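Local coordinates for protein transcriptional regulator Tm0710 (PDB 2A61) that probably acts as a MarR-family transcriptional regulator that binds DNA through a winged helix-turn-helix domain, at residues 76-81 / 90-95. Numbering follows the deposited sequence.
Sequences YLTRTP and FLVITR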
loop_
_atom_site.group_PDB
_atom_site.type_symbol
_atom_site.label_atom_id
_atom_site.label_comp_id
_atom_site.label_asym_id
_atom_site.label_seq_id
_atom_site.Cartn_x
_atom_site.Cartn_y
_atom_site.Cartn_z
ATOM N N TYR A 76 -8.116 6.895 19.204
ATOM C CA TYR A 76 -8.334 6.200 17.889
ATOM C C TYR A 76 -8.512 4.672 17.968
ATOM O O TYR A 76 -9.210 4.050 17.126
ATOM C CB TYR A 76 -7.185 6.543 16.914
ATOM C CG TYR A 76 -7.090 8.017 16.631
ATOM C CD1 TYR A 76 -8.053 8.649 15.844
ATOM C CD2 TYR A 76 -6.058 8.800 17.179
ATOM C CE1 TYR A 76 -7.994 9.999 15.590
ATOM C CE2 TYR A 76 -6.000 10.186 16.925
ATOM C CZ TYR A 76 -6.971 10.759 16.127
ATOM O OH TYR A 76 -6.984 12.102 15.858
ATOM N N LEU A 77 -7.902 4.099 19.004
ATOM C CA LEU A 77 -7.979 2.695 19.339
ATOM C C LEU A 77 -8.405 2.526 20.798
ATOM O O LEU A 77 -8.196 3.400 21.626
ATOM C CB LEU A 77 -6.600 2.027 19.197
ATOM C CG LEU A 77 -6.151 1.778 17.752
ATOM C CD1 LEU A 77 -4.879 0.971 17.717
ATOM C CD2 LEU A 77 -7.213 1.044 16.999
ATOM N N THR A 78 -8.965 1.376 21.095
ATOM C CA THR A 78 -9.141 0.934 22.479
ATOM C C THR A 78 -8.755 -0.534 22.526
ATOM O O THR A 78 -8.120 -1.043 21.570
ATOM C CB THR A 78 -10.545 1.315 23.057
ATOM O OG1 THR A 78 -10.571 1.058 24.459
ATOM C CG2 THR A 78 -11.716 0.583 22.367
ATOM N N ARG A 79 -9.139 -1.219 23.600
ATOM C CA ARG A 79 -8.633 -2.529 23.949
ATOM C C ARG A 79 -9.827 -3.354 24.480
ATOM O O ARG A 79 -10.741 -2.804 25.082
ATOM C CB ARG A 79 -7.699 -2.278 25.118
ATOM C CG ARG A 79 -6.707 -3.300 25.422
ATOM C CD ARG A 79 -5.812 -2.657 26.454
ATOM N NE ARG A 79 -4.677 -1.998 25.825
ATOM C CZ ARG A 79 -3.414 -2.293 26.102
ATOM N NH1 ARG A 79 -3.126 -3.204 27.015
ATOM N NH2 ARG A 79 -2.440 -1.691 25.448
ATOM N N THR A 80 -9.788 -4.667 24.260
ATOM C CA THR A 80 -10.727 -5.607 24.856
ATOM C C THR A 80 -10.018 -6.957 25.163
ATOM O O THR A 80 -9.112 -7.382 24.433
ATOM C CB THR A 80 -12.015 -5.746 23.976
ATOM O OG1 THR A 80 -13.002 -6.521 24.672
ATOM C CG2 THR A 80 -11.686 -6.370 22.599
ATOM N N PRO A 81 -10.367 -7.603 26.299
ATOM C CA PRO A 81 -9.674 -8.849 26.616
ATOM C C PRO A 81 -10.002 -9.984 25.653
ATOM O O PRO A 81 -11.050 -9.991 24.976
ATOM C CB PRO A 81 -10.155 -9.203 28.036
ATOM C CG PRO A 81 -11.432 -8.447 28.226
ATOM C CD PRO A 81 -11.330 -7.209 27.344
ATOM N N PHE A 90 -7.035 -7.698 22.646
ATOM C CA PHE A 90 -7.163 -7.293 21.247
ATOM C C PHE A 90 -7.239 -5.786 21.216
ATOM O O PHE A 90 -7.776 -5.169 22.148
ATOM C CB PHE A 90 -8.447 -7.836 20.577
ATOM C CG PHE A 90 -8.457 -9.350 20.359
ATOM C CD1 PHE A 90 -8.051 -9.903 19.143
ATOM C CD2 PHE A 90 -8.907 -10.200 21.369
ATOM C CE1 PHE A 90 -8.091 -11.313 18.941
ATOM C CE2 PHE A 90 -8.945 -11.592 21.170
ATOM C CZ PHE A 90 -8.538 -12.124 19.957
ATOM N N LEU A 91 -6.687 -5.198 20.152
ATOM C CA LEU A 91 -6.914 -3.785 19.854
ATOM C C LEU A 91 -8.104 -3.634 18.937
ATOM O O LEU A 91 -8.214 -4.350 17.924
ATOM C CB LEU A 91 -5.642 -3.132 19.255
ATOM C CG LEU A 91 -4.601 -3.297 20.397
ATOM C CD1 LEU A 91 -3.227 -3.762 19.975
ATOM C CD2 LEU A 91 -4.623 -2.131 21.375
ATOM N N VAL A 92 -9.000 -2.733 19.302
ATOM C CA VAL A 92 -10.206 -2.483 18.517
ATOM C C VAL A 92 -10.307 -0.993 18.187
ATOM O O VAL A 92 -9.761 -0.169 18.878
ATOM C CB VAL A 92 -11.502 -2.978 19.209
ATOM C CG1 VAL A 92 -11.519 -4.545 19.306
ATOM C CG2 VAL A 92 -11.624 -2.460 20.594
ATOM N N ILE A 93 -11.039 -0.659 17.131
ATOM C CA ILE A 93 -11.099 0.728 16.676
ATOM C C ILE A 93 -12.266 1.430 17.368
ATOM O O ILE A 93 -13.275 0.800 17.710
ATOM C CB ILE A 93 -11.228 0.784 15.118
ATOM C CG1 ILE A 93 -10.890 2.163 14.532
ATOM C CG2 ILE A 93 -12.620 0.270 14.648
ATOM C CD1 ILE A 93 -10.561 2.164 13.003
ATOM N N THR A 94 -12.133 2.730 17.562
ATOM C CA THR A 94 -13.204 3.554 18.109
ATOM C C THR A 94 -13.923 4.286 16.966
ATOM O O THR A 94 -13.479 4.241 15.827
ATOM C CB THR A 94 -12.644 4.642 19.077
ATOM O OG1 THR A 94 -11.733 5.471 18.372
ATOM C CG2 THR A 94 -11.896 4.031 20.250
ATOM N N ARG A 95 -15.013 4.986 17.295
ATOM C CA ARG A 95 -15.685 5.841 16.351
ATOM C C ARG A 95 -14.756 6.871 15.755
ATOM O O ARG A 95 -14.796 7.145 14.541
ATOM C CB ARG A 95 -16.780 6.626 17.059
ATOM C CG ARG A 95 -18.109 6.652 16.363
ATOM C CD ARG A 95 -18.150 7.317 14.994
ATOM N NE ARG A 95 -18.185 6.295 13.944
ATOM C CZ ARG A 95 -18.343 6.517 12.635
ATOM N NH1 ARG A 95 -18.519 7.762 12.138
ATOM N NH2 ARG A 95 -18.315 5.466 11.816
#
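T78 and V92 face each other as a hydrogen-bonded pair of an antiparallel hairpin: T78 N donates to V92 O over 2.8 Å, and V92 N returns a bond to T78 O. T80 and F90 repeat this pattern, so two reciprocal pairs lock the register. L77, R79, L91 and I93 point to one face, T78, T80, F90 and V92 to the other.

The first of these faces is the more buried where helices cover it. The CD2 methyl of L77 lies 3.4 Å from V92 O, while its CD1 comes near L91 CB at 4.4 Å; L77 and L91 suit this buried part of the face, having no polar side-chain group to satisfy. The cover gives out at R79, which is exposed and whose NE forms a salt bridge with E72. Where the second strand ends and the first begins, T94 N bonds to Y76 O (3.2 Å), approaching from above the carbonyl plane. T94 suits this N-cap position before helix 95-119: with chi1 at 59°, OG1 is placed to bond G97 N and G75 O, while CG2 lies 3.8 Å from L77 C. An alanine here would probably leave G97 N and G75 O without their hydroxyl partner and open a gap beside L77, where the threonine methyl had packed.

The opposite face is partly open. Beta-branched T78 and V92 suit an extended strand and still touch, CG2 to CG2, at 3.5 Å; T80 CG2 meets V92 CG1 at about a right angle, 3.8 Å away. Farther along, P81 only brings its carbonyl towards the edge of the F90 ring.

This is the wing of a winged helix-turn-helix. L77 packs on helices 33-45 and 61-73, L91 on V68 of the latter, and I93 on helix 95-119, which follows the second strand after the single N-cap residue T94.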